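Local coordinates for protein RhCC (Rhodococcus jostii, PDB 4U5R) that probably acts as a cofactor-independent oxygenase of the tautomerase superfamily, a trimeric enzyme that can also bind magnesium, at residues N10-D15 with K95-D100; P35-V40 with W113-L118; R71-A76 with A80-V85; I24-V29 with E87-P92; P47-T50 with K56-N59. The protein carries 1 engineered substitution. All coordinates share one frame; numbering follows the deposited sequence.

Contact 1 of 5, residues N10-D15 with K95-D100; sequences NAFTPD and KERGYD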
# COMPACT_ATOMS: atom_id res chain seq x y z
N ASN B 10 -19.23 -8.19 6.18
CA ASN B 10 -19.84 -8.76 7.39
C ASN B 10 -19.26 -10.11 7.82
O ASN B 10 -19.85 -10.82 8.64
CB ASN B 10 -21.37 -8.86 7.21
CG ASN B 10 -21.99 -7.55 6.72
OD1 ASN B 10 -22.74 -7.54 5.75
ND2 ASN B 10 -21.67 -6.45 7.39
N ALA B 11 -18.08 -10.46 7.31
CA ALA B 11 -17.43 -11.71 7.70
C ALA B 11 -17.14 -11.75 9.20
O ALA B 11 -17.30 -12.80 9.84
CB ALA B 11 -16.12 -11.91 6.92
N PHE B 12 -16.70 -10.62 9.75
CA PHE B 12 -16.30 -10.53 11.15
C PHE B 12 -17.20 -9.63 11.98
O PHE B 12 -17.56 -8.52 11.56
CB PHE B 12 -14.87 -10.02 11.27
CG PHE B 12 -13.84 -10.94 10.68
CD1 PHE B 12 -13.98 -12.31 10.74
CD2 PHE B 12 -12.70 -10.41 10.08
CE1 PHE B 12 -13.01 -13.14 10.21
CE2 PHE B 12 -11.74 -11.24 9.54
CZ PHE B 12 -11.89 -12.60 9.60
N THR B 13 -17.54 -10.10 13.18
CA THR B 13 -18.25 -9.29 14.16
C THR B 13 -17.28 -8.33 14.83
O THR B 13 -16.07 -8.50 14.72
CB THR B 13 -18.90 -10.16 15.26
OG1 THR B 13 -17.87 -10.83 16.00
CG2 THR B 13 -19.86 -11.18 14.65
N PRO B 14 -17.80 -7.31 15.54
CA PRO B 14 -16.88 -6.45 16.29
C PRO B 14 -16.01 -7.25 17.28
O PRO B 14 -14.81 -6.99 17.42
CB PRO B 14 -17.81 -5.48 17.02
CG PRO B 14 -19.01 -5.41 16.15
CD PRO B 14 -19.18 -6.78 15.55
N ASP B 15 -16.61 -8.24 17.94
CA ASP B 15 -15.86 -9.12 18.83
C ASP B 15 -14.78 -9.90 18.08
O ASP B 15 -13.66 -10.02 18.58
CB ASP B 15 -16.81 -10.07 19.56
CG ASP B 15 -17.62 -9.37 20.64
OD1 ASP B 15 -17.27 -8.23 21.01
OD2 ASP B 15 -18.61 -9.96 21.13
N LYS B 95 -8.64 -19.45 7.78
CA LYS B 95 -8.55 -20.84 7.31
C LYS B 95 -9.66 -21.72 7.88
O LYS B 95 -10.35 -22.40 7.12
CB LYS B 95 -7.18 -21.45 7.65
CG LYS B 95 -7.03 -22.92 7.25
CD LYS B 95 -5.64 -23.45 7.62
CE LYS B 95 -5.42 -24.87 7.10
NZ LYS B 95 -5.23 -24.89 5.61
N GLU B 96 -9.85 -21.66 9.19
CA GLU B 96 -10.76 -22.60 9.86
C GLU B 96 -12.24 -22.23 9.73
O GLU B 96 -13.11 -22.98 10.18
CB GLU B 96 -10.36 -22.73 11.34
CG GLU B 96 -9.00 -23.40 11.51
CD GLU B 96 -8.49 -23.38 12.95
OE1 GLU B 96 -9.29 -23.18 13.88
OE2 GLU B 96 -7.27 -23.57 13.14
N ARG B 97 -12.53 -21.11 9.08
CA ARG B 97 -13.91 -20.75 8.74
C ARG B 97 -14.17 -20.97 7.25
O ARG B 97 -15.21 -20.58 6.73
CB ARG B 97 -14.21 -19.30 9.13
CG ARG B 97 -14.17 -19.07 10.63
CD ARG B 97 -14.78 -17.73 10.99
NE ARG B 97 -14.64 -17.45 12.42
CZ ARG B 97 -15.01 -16.30 12.99
NH1 ARG B 97 -15.56 -15.34 12.25
NH2 ARG B 97 -14.85 -16.12 14.29
N GLY B 98 -13.19 -21.56 6.57
CA GLY B 98 -13.39 -21.99 5.19
C GLY B 98 -13.11 -20.94 4.13
O GLY B 98 -13.43 -21.15 2.96
N TYR B 99 -12.49 -19.84 4.52
CA TYR B 99 -12.11 -18.80 3.56
C TYR B 99 -10.87 -19.16 2.77
O TYR B 99 -10.03 -19.94 3.23
CB TYR B 99 -11.86 -17.46 4.27
CG TYR B 99 -13.08 -16.86 4.90
CD1 TYR B 99 -14.05 -16.25 4.12
CD2 TYR B 99 -13.28 -16.90 6.28
CE1 TYR B 99 -15.19 -15.69 4.68
CE2 TYR B 99 -14.41 -16.34 6.85
CZ TYR B 99 -15.36 -15.75 6.05
OH TYR B 99 -16.48 -15.19 6.61
N ASP B 100 -10.75 -18.57 1.59
CA ASP B 100 -9.50 -18.58 0.83
C ASP B 100 -8.76 -17.31 1.21
O ASP B 100 -9.39 -16.32 1.55
CB ASP B 100 -9.77 -18.64 -0.67
CG ASP B 100 -10.46 -19.92 -1.07
OD1 ASP B 100 -10.10 -20.98 -0.52
OD2 ASP B 100 -11.37 -19.86 -1.92
O HOH W 1 -16.86 -15.45 9.35
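Ala-11 and Arg-97 have the nearest CA atoms, 9.8 Å apart, of a loop and a short 3-10 turn that stay well separated, and the interval is spanned by side chains and one water. Tyr-99 reaches across with its phenol end: OH stands 3.3 Å from Ala-11 CB, and the methyl lies obliquely to the ring with CZ at 4.0 Å. Arg-97 comes in at a slant to Phe-12, its chain extended from CG to NE, which carries the guanidinium to the rim of the Phe-12 ring. There Arg-97 NH1 sits 3.7 Å from Phe-12 CD1, near the ring plane and therefore at its edge; the guanidinium itself is turned 74° from the ring. The contact joins the turn between strand 2-8 and helix 14-32 to the turn between helix 76-90 and strand 100-107, the same end of both beta-alpha-beta units that characterise the tautomerase superfamily. Water 1 ties the pieces together. It gives a hydrogen bond to Ala-11 O at 2.7 Å and accepts one from Arg-97 NH1 at 3.2 Å, while its 2.8 Å bond with Tyr-99 OH lies in the plane of the phenol ring. The charge of Arg-97 has its main partner in Asp-16, just inside helix 14-32, through a salt bridge from NH1. Thr-13 OG1 caps the start of that helix at the backbone N of Asp-16, and Phe-12 rests on Leu-20 one turn further along.

Contact 2 of 5, residues P35-V40 with W113-L118; sequences PRFYVV and WRTQGL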
# COMPACT_ATOMS: atom_id res chain seq x y z
N PRO B 35 5.50 -1.57 21.69
CA PRO B 35 4.32 -0.93 22.28
C PRO B 35 3.07 -1.42 21.55
O PRO B 35 3.09 -1.50 20.31
CB PRO B 35 4.57 0.56 22.04
CG PRO B 35 6.06 0.68 21.89
CD PRO B 35 6.52 -0.60 21.25
N ARG B 36 2.04 -1.77 22.29
CA ARG B 36 0.86 -2.37 21.68
C ARG B 36 0.26 -1.44 20.64
O ARG B 36 -0.15 -1.90 19.57
CB ARG B 36 -0.18 -2.72 22.74
CG ARG B 36 0.27 -3.75 23.75
CD ARG B 36 -0.79 -3.93 24.81
NE ARG B 36 -2.04 -4.30 24.17
CZ ARG B 36 -2.38 -5.55 23.88
NH1 ARG B 36 -3.53 -5.81 23.28
NH2 ARG B 36 -1.56 -6.55 24.21
N PHE B 37 0.26 -0.14 20.92
CA PHE B 37 -0.42 0.80 20.03
C PHE B 37 0.28 1.01 18.68
O PHE B 37 -0.32 1.60 17.79
CB PHE B 37 -0.63 2.16 20.71
CG PHE B 37 0.64 2.93 20.95
CD1 PHE B 37 1.14 3.80 19.99
CD2 PHE B 37 1.31 2.80 22.15
CE1 PHE B 37 2.31 4.50 20.23
CE2 PHE B 37 2.48 3.51 22.39
CZ PHE B 37 2.97 4.36 21.42
N TYR B 38 1.53 0.54 18.53
CA TYR B 38 2.19 0.48 17.21
C TYR B 38 1.41 -0.40 16.23
O TYR B 38 1.46 -0.16 15.02
CB TYR B 38 3.62 -0.08 17.28
CG TYR B 38 4.70 0.85 17.78
CD1 TYR B 38 4.40 2.09 18.31
CD2 TYR B 38 6.03 0.47 17.73
CE1 TYR B 38 5.40 2.93 18.78
CE2 TYR B 38 7.04 1.30 18.18
CZ TYR B 38 6.71 2.52 18.71
OH TYR B 38 7.71 3.34 19.18
N VAL B 39 0.71 -1.40 16.75
CA VAL B 39 0.03 -2.38 15.89
C VAL B 39 -1.36 -1.89 15.47
O VAL B 39 -2.30 -1.86 16.27
CB VAL B 39 -0.08 -3.75 16.58
CG1 VAL B 39 -0.49 -4.82 15.58
CG2 VAL B 39 1.25 -4.14 17.20
N VAL B 40 -1.46 -1.52 14.20
CA VAL B 40 -2.71 -1.00 13.64
C VAL B 40 -3.27 -2.03 12.66
O VAL B 40 -2.56 -2.53 11.77
CB VAL B 40 -2.47 0.36 12.93
CG1 VAL B 40 -3.73 0.81 12.20
CG2 VAL B 40 -2.00 1.42 13.93
N TRP B 113 8.32 7.96 9.43
CA TRP B 113 7.25 7.43 10.24
C TRP B 113 7.10 8.28 11.49
O TRP B 113 8.07 8.53 12.18
CB TRP B 113 7.56 5.97 10.58
CG TRP B 113 6.71 5.36 11.66
CD1 TRP B 113 5.35 5.47 11.81
CD2 TRP B 113 7.16 4.52 12.73
NE1 TRP B 113 4.93 4.75 12.90
CE2 TRP B 113 6.02 4.16 13.49
CE3 TRP B 113 8.41 4.05 13.12
CZ2 TRP B 113 6.11 3.36 14.62
CZ3 TRP B 113 8.49 3.25 14.25
CH2 TRP B 113 7.35 2.91 14.98
N ARG B 114 5.89 8.75 11.77
CA ARG B 114 5.65 9.48 12.99
C ARG B 114 4.37 8.94 13.60
O ARG B 114 3.45 8.55 12.88
CB ARG B 114 5.51 11.00 12.74
CG ARG B 114 6.72 11.65 12.05
CD ARG B 114 7.88 11.76 13.04
NE ARG B 114 9.01 12.50 12.50
CZ ARG B 114 10.07 11.94 11.90
NH1 ARG B 114 10.14 10.62 11.73
NH2 ARG B 114 11.05 12.72 11.46
N THR B 115 4.28 8.92 14.92
CA THR B 115 3.02 8.60 15.56
C THR B 115 2.68 9.70 16.56
O THR B 115 3.52 10.12 17.35
CB THR B 115 3.05 7.21 16.22
OG1 THR B 115 1.73 6.87 16.68
CG2 THR B 115 4.08 7.15 17.36
N GLN B 116 1.44 10.19 16.50
CA GLN B 116 1.00 11.40 17.22
C GLN B 116 1.96 12.58 17.01
O GLN B 116 2.17 13.40 17.92
CB GLN B 116 0.83 11.10 18.71
CG GLN B 116 -0.35 11.82 19.38
CD GLN B 116 -1.70 11.18 19.11
OE1 GLN B 116 -1.85 10.30 18.27
NE2 GLN B 116 -2.71 11.63 19.84
N GLY B 117 2.53 12.65 15.81
CA GLY B 117 3.48 13.69 15.44
C GLY B 117 4.88 13.51 16.01
O GLY B 117 5.73 14.38 15.81
N LEU B 118 5.11 12.41 16.72
CA LEU B 118 6.39 12.19 17.41
C LEU B 118 7.29 11.21 16.66
O LEU B 118 6.80 10.29 16.02
CB LEU B 118 6.15 11.65 18.83
CG LEU B 118 5.30 12.50 19.79
CD1 LEU B 118 5.03 11.75 21.09
CD2 LEU B 118 6.00 13.83 20.06
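Tyr-38 and Trp-113 form a T-shaped aromatic pair in the buried interior, where the short 3-10 segment that precedes strand 40-46 meets the short strand 113-115. The indole directs its six-membered edge at the phenol face, with planes at 80° and ring centroids 5.1 Å apart. One carbon does the touching: Trp-113 CH2 stands 3.6 Å from Tyr-38 CE2 and is displaced from the ring centre toward the rim. Trp-113 holds CG anti to its backbone N (chi1 167°), a setting that sends the indole across to Tyr-38. Over the other face of the phenol lies Pro-35 CG, 3.7 Å above the plane and centred on it, leaving the tyrosine ring clasped between a proline and an indole edge. Phe-37 adds a looser apolar touch, its CE1 4.3 Å from Thr-115 CG2, the methyl lying at the edge of the phenyl. No hydrogen bond crosses between the two segments. The polar end of the indole is satisfied instead by the second subunit, whose Glu-102 OE2 accepts from Trp-113 NE1. Residues 113-115, which run into the type I' turn from Thr-115 to Leu-118, also pair antiparallel with a strand of that neighbouring chain, extending the sheet across the trimer interface. Within its own chain the contact is covered by helix 126-134, whose Trp-131 touches Tyr-38, Thr-115 and Leu-118, while Val-39 packs on helix 14-32.

Contact 3 of 5, residues R71-A76 with A80-V85; sequences RQMETA and ALMMTV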
# COMPACT_ATOMS: atom_id res chain seq x y z
N ARG B 71 10.75 -2.39 12.71
CA ARG B 71 11.87 -3.32 12.68
C ARG B 71 12.12 -3.86 11.28
O ARG B 71 11.20 -3.97 10.47
CB ARG B 71 11.63 -4.49 13.64
CG ARG B 71 11.39 -4.13 15.10
CD ARG B 71 12.69 -3.78 15.82
NE ARG B 71 12.56 -3.90 17.27
CZ ARG B 71 12.07 -2.95 18.06
NH1 ARG B 71 11.65 -1.80 17.54
NH2 ARG B 71 12.00 -3.14 19.37
N GLN B 72 13.38 -4.19 11.00
CA GLN B 72 13.72 -4.97 9.82
C GLN B 72 13.93 -6.42 10.24
O GLN B 72 14.36 -6.69 11.35
CB GLN B 72 14.99 -4.44 9.15
CG GLN B 72 14.75 -3.43 8.04
CD GLN B 72 16.01 -3.14 7.24
OE1 GLN B 72 17.11 -3.08 7.79
NE2 GLN B 72 15.86 -2.98 5.93
N MET B 73 13.61 -7.34 9.34
CA MET B 73 13.87 -8.75 9.57
C MET B 73 15.04 -9.18 8.70
O MET B 73 14.92 -9.22 7.48
CB MET B 73 12.62 -9.58 9.28
CG MET B 73 11.46 -9.28 10.21
SD MET B 73 9.95 -10.16 9.78
CE MET B 73 9.53 -9.40 8.21
N GLU B 74 16.17 -9.48 9.34
CA GLU B 74 17.44 -9.56 8.63
C GLU B 74 17.93 -10.97 8.27
O GLU B 74 18.97 -11.10 7.63
CB GLU B 74 18.52 -8.85 9.45
CG GLU B 74 18.24 -7.38 9.70
CD GLU B 74 19.41 -6.67 10.35
OE1 GLU B 74 20.57 -7.07 10.11
OE2 GLU B 74 19.17 -5.71 11.11
N THR B 75 17.22 -12.01 8.69
CA THR B 75 17.63 -13.37 8.36
C THR B 75 16.47 -14.16 7.79
O THR B 75 15.31 -13.84 8.07
CB THR B 75 18.17 -14.14 9.58
OG1 THR B 75 17.13 -14.30 10.55
CG2 THR B 75 19.35 -13.42 10.21
N ALA B 76 16.78 -15.18 6.99
CA ALA B 76 15.75 -16.05 6.43
C ALA B 76 14.91 -16.69 7.53
O ALA B 76 13.69 -16.79 7.40
CB ALA B 76 16.39 -17.13 5.55
N ALA B 80 10.96 -16.24 7.90
CA ALA B 80 10.07 -17.40 7.82
C ALA B 80 9.20 -17.56 9.07
O ALA B 80 8.03 -17.91 8.98
CB ALA B 80 10.87 -18.67 7.57
N LEU B 81 9.78 -17.28 10.23
CA LEU B 81 9.06 -17.38 11.50
C LEU B 81 7.93 -16.35 11.58
O LEU B 81 6.85 -16.65 12.08
CB LEU B 81 10.04 -17.21 12.66
CG LEU B 81 9.46 -17.33 14.07
CD1 LEU B 81 8.67 -18.63 14.23
CD2 LEU B 81 10.59 -17.26 15.09
N MET B 82 8.18 -15.14 11.08
CA MET B 82 7.14 -14.12 11.01
C MET B 82 5.91 -14.59 10.22
O MET B 82 4.76 -14.44 10.68
CB MET B 82 7.69 -12.84 10.38
CG MET B 82 6.62 -11.78 10.09
SD MET B 82 5.90 -11.16 11.62
CE MET B 82 4.19 -10.96 11.13
N MET B 83 6.16 -15.16 9.04
CA MET B 83 5.09 -15.72 8.22
C MET B 83 4.41 -16.87 8.94
O MET B 83 3.18 -16.99 8.91
CB MET B 83 5.63 -16.20 6.86
CG MET B 83 6.35 -15.12 6.07
SD MET B 83 5.50 -13.53 6.02
CE MET B 83 4.00 -13.85 5.07
N THR B 84 5.20 -17.71 9.60
CA THR B 84 4.64 -18.87 10.29
C THR B 84 3.72 -18.42 11.42
O THR B 84 2.59 -18.90 11.55
CB THR B 84 5.75 -19.79 10.83
OG1 THR B 84 6.51 -20.31 9.73
CG2 THR B 84 5.16 -20.94 11.63
N VAL B 85 4.18 -17.47 12.22
CA VAL B 85 3.38 -17.00 13.34
C VAL B 85 2.13 -16.22 12.88
O VAL B 85 1.05 -16.36 13.46
CB VAL B 85 4.23 -16.14 14.29
CG1 VAL B 85 3.38 -15.59 15.41
CG2 VAL B 85 5.36 -16.99 14.86
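Ala-80 meets Ala-76 across the first turn of helix 76-90, and Met-82 meets Met-73 in the loop that leads into it; this is the strand-to-helix connection of a beta-alpha-beta unit, folded back on the helix it introduces. The turn is opened by Thr-75 at the N-cap position, its OG1 bonded to the backbone N of Val-78. At Ala-80 the contact is a regular alpha-helical bond: its N donates to Ala-76 O at 2.8 Å, with an N-H...O angle of 162°. The methyl of Ala-80 lies beside the same acceptor, CB being 3.4 Å from Ala-76 O. Two residues on, Met-82 faces the incoming loop through the base of its side chain. CG is anti to the backbone N (chi1 172°), and the chain then bends at chi2 and chi3, carrying its thioether away from Met-73 and onto Tyr-28 and Ile-105, which keeps just CB and CG against the Met-73 sulfur. The two methionines cross at about a right angle. Met-83, next along, is turned from the loop toward strand 100-107 and the third subunit, and Val-85 packs against helix 14-32. The loop residue has further ties: Met-73 N donates to Glu-107 and its O accepts from Arg-79, while its side chain lies about 9 Å from that of Ala-106, an engineered residue at a magnesium-binding position, with no metal bound here. The thioether packs against both methylenes of Met-82, Met-73 SD standing 3.6 Å from Met-82 CB and 3.7 Å from Met-82 CG.

Contact 4 of 5, residues I24-V29 with E87-P92; sequences ITSIYV and EEKLAP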
# COMPACT_ATOMS: atom_id res chain seq x y z
N ILE B 24 -2.97 -10.56 16.56
CA ILE B 24 -1.96 -9.95 15.71
C ILE B 24 -1.03 -9.06 16.55
O ILE B 24 0.19 -9.16 16.43
CB ILE B 24 -2.62 -9.13 14.59
CG1 ILE B 24 -3.29 -10.08 13.59
CG2 ILE B 24 -1.60 -8.24 13.90
CD1 ILE B 24 -4.27 -9.40 12.67
N THR B 25 -1.61 -8.25 17.43
CA THR B 25 -0.83 -7.43 18.36
C THR B 25 0.09 -8.30 19.21
O THR B 25 1.25 -7.94 19.44
CB THR B 25 -1.77 -6.62 19.27
OG1 THR B 25 -2.56 -5.74 18.47
CG2 THR B 25 -0.97 -5.80 20.30
N SER B 26 -0.41 -9.44 19.68
CA SER B 26 0.42 -10.32 20.53
C SER B 26 1.72 -10.80 19.84
O SER B 26 2.73 -10.99 20.50
CB SER B 26 -0.41 -11.52 21.00
OG SER B 26 -0.53 -12.50 19.99
N ILE B 27 1.70 -10.97 18.51
CA ILE B 27 2.93 -11.27 17.77
C ILE B 27 4.06 -10.30 18.12
O ILE B 27 5.18 -10.71 18.44
CB ILE B 27 2.72 -11.21 16.24
CG1 ILE B 27 1.68 -12.24 15.78
CG2 ILE B 27 4.03 -11.46 15.52
CD1 ILE B 27 1.37 -12.19 14.28
N TYR B 28 3.77 -9.01 18.06
CA TYR B 28 4.82 -8.01 18.20
C TYR B 28 5.17 -7.72 19.65
O TYR B 28 6.32 -7.42 19.95
CB TYR B 28 4.42 -6.72 17.49
CG TYR B 28 4.10 -6.96 16.04
CD1 TYR B 28 5.12 -7.01 15.09
CD2 TYR B 28 2.79 -7.14 15.61
CE1 TYR B 28 4.84 -7.25 13.75
CE2 TYR B 28 2.50 -7.38 14.28
CZ TYR B 28 3.53 -7.43 13.35
OH TYR B 28 3.23 -7.65 12.03
N VAL B 29 4.18 -7.82 20.53
CA VAL B 29 4.42 -7.76 21.97
C VAL B 29 5.29 -8.93 22.41
O VAL B 29 6.31 -8.74 23.09
CB VAL B 29 3.12 -7.78 22.79
CG1 VAL B 29 3.45 -7.85 24.29
CG2 VAL B 29 2.28 -6.56 22.52
N GLU B 87 0.38 -16.76 10.17
CA GLU B 87 -0.63 -17.72 9.72
C GLU B 87 -1.26 -18.42 10.91
O GLU B 87 -2.46 -18.72 10.91
CB GLU B 87 -0.03 -18.75 8.76
CG GLU B 87 0.46 -18.17 7.43
CD GLU B 87 -0.67 -17.77 6.49
OE1 GLU B 87 -1.86 -18.03 6.81
OE2 GLU B 87 -0.35 -17.19 5.43
N GLU B 88 -0.46 -18.66 11.94
CA GLU B 88 -0.94 -19.28 13.17
C GLU B 88 -2.04 -18.44 13.84
O GLU B 88 -3.04 -18.99 14.29
CB GLU B 88 0.23 -19.51 14.14
CG GLU B 88 0.96 -20.83 13.90
CD GLU B 88 2.21 -20.99 14.74
OE1 GLU B 88 2.48 -20.13 15.61
OE2 GLU B 88 2.94 -21.98 14.53
N LYS B 89 -1.87 -17.12 13.88
CA LYS B 89 -2.87 -16.22 14.47
C LYS B 89 -4.12 -16.08 13.61
O LYS B 89 -5.23 -15.93 14.13
CB LYS B 89 -2.27 -14.83 14.71
CG LYS B 89 -0.99 -14.84 15.52
CD LYS B 89 -1.23 -15.48 16.89
CE LYS B 89 0.00 -15.35 17.78
NZ LYS B 89 -0.27 -15.83 19.17
N LEU B 90 -3.94 -16.11 12.30
CA LEU B 90 -5.04 -15.92 11.36
C LEU B 90 -5.95 -17.14 11.25
O LEU B 90 -7.16 -16.99 11.03
CB LEU B 90 -4.51 -15.59 9.96
CG LEU B 90 -3.76 -14.27 9.74
CD1 LEU B 90 -3.16 -14.28 8.35
CD2 LEU B 90 -4.69 -13.09 9.90
N ALA B 91 -5.38 -18.33 11.40
CA ALA B 91 -6.09 -19.58 11.08
C ALA B 91 -7.46 -19.77 11.76
O ALA B 91 -8.39 -20.21 11.10
CB ALA B 91 -5.19 -20.78 11.41
N PRO B 92 -7.59 -19.42 13.06
CA PRO B 92 -8.92 -19.62 13.66
C PRO B 92 -10.05 -18.78 13.05
O PRO B 92 -11.21 -19.21 13.08
CB PRO B 92 -8.70 -19.23 15.13
CG PRO B 92 -7.25 -19.53 15.35
CD PRO B 92 -6.60 -19.06 14.08
O HOH W 2 -2.36 -14.78 20.80
O HOH W 3 2.16 -14.35 19.99
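Ile-27 and Lys-89 lie flank to flank between two neighbouring helices, their chains running antiparallel, and the lysine has an apolar flank and a polar tip. Its methylenes form the first: Lys-89 CG lies 3.7 Å from Ile-27 CG1 and 3.8 Å from Ile-27 CD1, a meeting of aliphatic chains. The lysine bends at chi2 (-59°) and runs extended from there, an outline that carries CE past the isoleucine and brings the ammonium to Ser-26. The direct bond from Lys-89 NZ to Ser-26 OG is weak, at 3.4 Å. Two waters reinforce it, each accepting from the ammonium and donating to the serine oxygen. Water 2 is the nearer of the pair, 2.9 Å from Lys-89 NZ and 3.0 Å from Ser-26 OG, and water 3 makes a similar bridge with a longer leg to the hydroxyl. Ser-26 OG sits between its backbone N and carbonyl carbon (chi1 78°) and is also hydrogen-bonded to Ala-23 O, one turn back in its own helix. Replacing Lys-89 by a methionine removes the ammonium and would probably leave both waters without their donor and Ser-26 without its link to the neighbouring helix. The methylenes make the apolar half of the contact, and the ammonium with its two waters the hydrated half. On the sheet side, Ile-24 packs on Trp-3 and Ile-5 of strand 2-8 and Leu-90 on Ile-103 of strand 100-107, placing helices 14-32 and 76-90 together on one face of the four-stranded sheet.

Contact 5 of 5, residues P47-T50 with K56-N59; sequences PKET and KANN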
# COMPACT_ATOMS: atom_id res chain seq x y z
N PRO B 47 -17.80 -5.38 -0.59
CA PRO B 47 -19.08 -5.85 -1.15
C PRO B 47 -18.89 -6.97 -2.17
O PRO B 47 -17.81 -7.10 -2.75
CB PRO B 47 -19.65 -4.60 -1.83
CG PRO B 47 -19.03 -3.45 -1.11
CD PRO B 47 -17.65 -3.92 -0.70
N LYS B 48 -19.92 -7.79 -2.36
CA LYS B 48 -19.90 -8.79 -3.43
C LYS B 48 -19.55 -8.13 -4.77
O LYS B 48 -19.85 -6.95 -5.00
CB LYS B 48 -21.24 -9.52 -3.52
CG LYS B 48 -21.53 -10.43 -2.33
CD LYS B 48 -22.68 -11.39 -2.66
CE LYS B 48 -23.04 -12.25 -1.46
NZ LYS B 48 -23.75 -11.46 -0.41
N GLU B 49 -18.89 -8.90 -5.64
CA GLU B 49 -18.45 -8.44 -6.95
C GLU B 49 -17.49 -7.25 -6.88
O GLU B 49 -17.54 -6.35 -7.72
CB GLU B 49 -19.65 -8.10 -7.84
CG GLU B 49 -20.76 -9.14 -7.83
CD GLU B 49 -20.26 -10.54 -8.14
OE1 GLU B 49 -19.75 -10.75 -9.25
OE2 GLU B 49 -20.39 -11.42 -7.26
N THR B 50 -16.62 -7.24 -5.88
CA THR B 50 -15.55 -6.24 -5.83
C THR B 50 -14.15 -6.86 -5.71
O THR B 50 -13.16 -6.20 -6.01
CB THR B 50 -15.75 -5.21 -4.69
OG1 THR B 50 -15.68 -5.85 -3.41
CG2 THR B 50 -17.10 -4.50 -4.83
N LYS B 56 -12.25 -13.72 -11.84
CA LYS B 56 -13.61 -14.08 -11.46
C LYS B 56 -13.90 -13.55 -10.07
O LYS B 56 -13.05 -13.62 -9.20
CB LYS B 56 -13.81 -15.60 -11.51
CG LYS B 56 -13.57 -16.22 -12.89
CD LYS B 56 -13.76 -17.73 -12.88
CE LYS B 56 -13.36 -18.35 -14.23
NZ LYS B 56 -13.55 -19.83 -14.27
N ALA B 57 -15.12 -13.05 -9.87
CA ALA B 57 -15.53 -12.53 -8.57
C ALA B 57 -15.43 -13.62 -7.51
O ALA B 57 -15.98 -14.70 -7.68
CB ALA B 57 -16.94 -11.97 -8.63
N ASN B 58 -14.68 -13.36 -6.45
CA ASN B 58 -14.60 -14.31 -5.35
C ASN B 58 -15.08 -13.62 -4.09
O ASN B 58 -14.44 -12.68 -3.60
CB ASN B 58 -13.16 -14.85 -5.18
CG ASN B 58 -13.07 -15.98 -4.16
OD1 ASN B 58 -13.88 -16.08 -3.24
ND2 ASN B 58 -12.05 -16.83 -4.30
N ASN B 59 -16.21 -14.10 -3.58
CA ASN B 59 -16.80 -13.50 -2.39
C ASN B 59 -16.51 -14.35 -1.14
O ASN B 59 -17.17 -14.21 -0.11
CB ASN B 59 -18.30 -13.29 -2.62
CG ASN B 59 -18.60 -12.54 -3.94
OD1 ASN B 59 -18.04 -11.48 -4.21
ND2 ASN B 59 -19.49 -13.11 -4.76
O HOH W 4 -16.18 -9.56 -3.98
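Asn-59 grips Glu-49 with both ends of its amide, tying the loop before strand 51-53 to the residues that follow strand 56-57. The close-fitting part is this two-bond clasp. Asn-59 OD1 accepts from the backbone N of Glu-49 at 3.1 Å, the N-H...O angle 160° and the donor tilted 25° from the carbonyl plane. Asn-59 ND2 in turn donates to Glu-49 OE2, also at 3.1 Å, and the carboxylate oxygen lies close to the amide plane. Glu-49 can offer backbone and side chain to one partner because its chain folds back at chi2 (-53°), bringing the carboxylate round; its OE1 comes 3.1 Å from Ala-57 CB. The looser side belongs to Lys-48, which crosses the asparagine at about a right angle and lays its CB, CG and CD against the amide without a polar bond, CB 3.8 Å from Asn-59 OD1, before its ammonium leads away. Away from the lysine chain, water 4 donates to Asn-59 OD1 at 2.7 Å and accepts from Thr-50 N. The contact closes the base of the small antiparallel hairpin of strands 51-53 and 56-57, an arm at the periphery of the chain where Glu-49 O also accepts from Lys-17 of the third subunit. Without the Asn-59 amide, as with an alanine here, the Glu-49 N-H and water 4 would probably lose their acceptor and the carboxylate its donor, freeing it to turn. An amide suits the site because it is donor and acceptor at once, answering a backbone N-H with its oxygen and a negative carboxylate with its nitrogen.

In the fold
The five contacts grade from core to surface, and their chemistry follows. Contact 2 is wholly buried and relies on aromatic and apolar surfaces, whereas contact 5, farthest from the centre of the chain, is held by polar bonds of an amide. Contacts 1, 3 and 4 are partly buried and mix the two: waters bridge the polar ends in contacts 1 and 4, and contact 3 joins a helical backbone bond to thioether packing. Contacts 3 and 4 share helix 76-90 and touch through Val-85 and Ile-27; contacts 1 and 4 share helix 14-32. Contact 2 reaches that helix through Val-39, while about 20 Å separates its nearest atoms from contact 5.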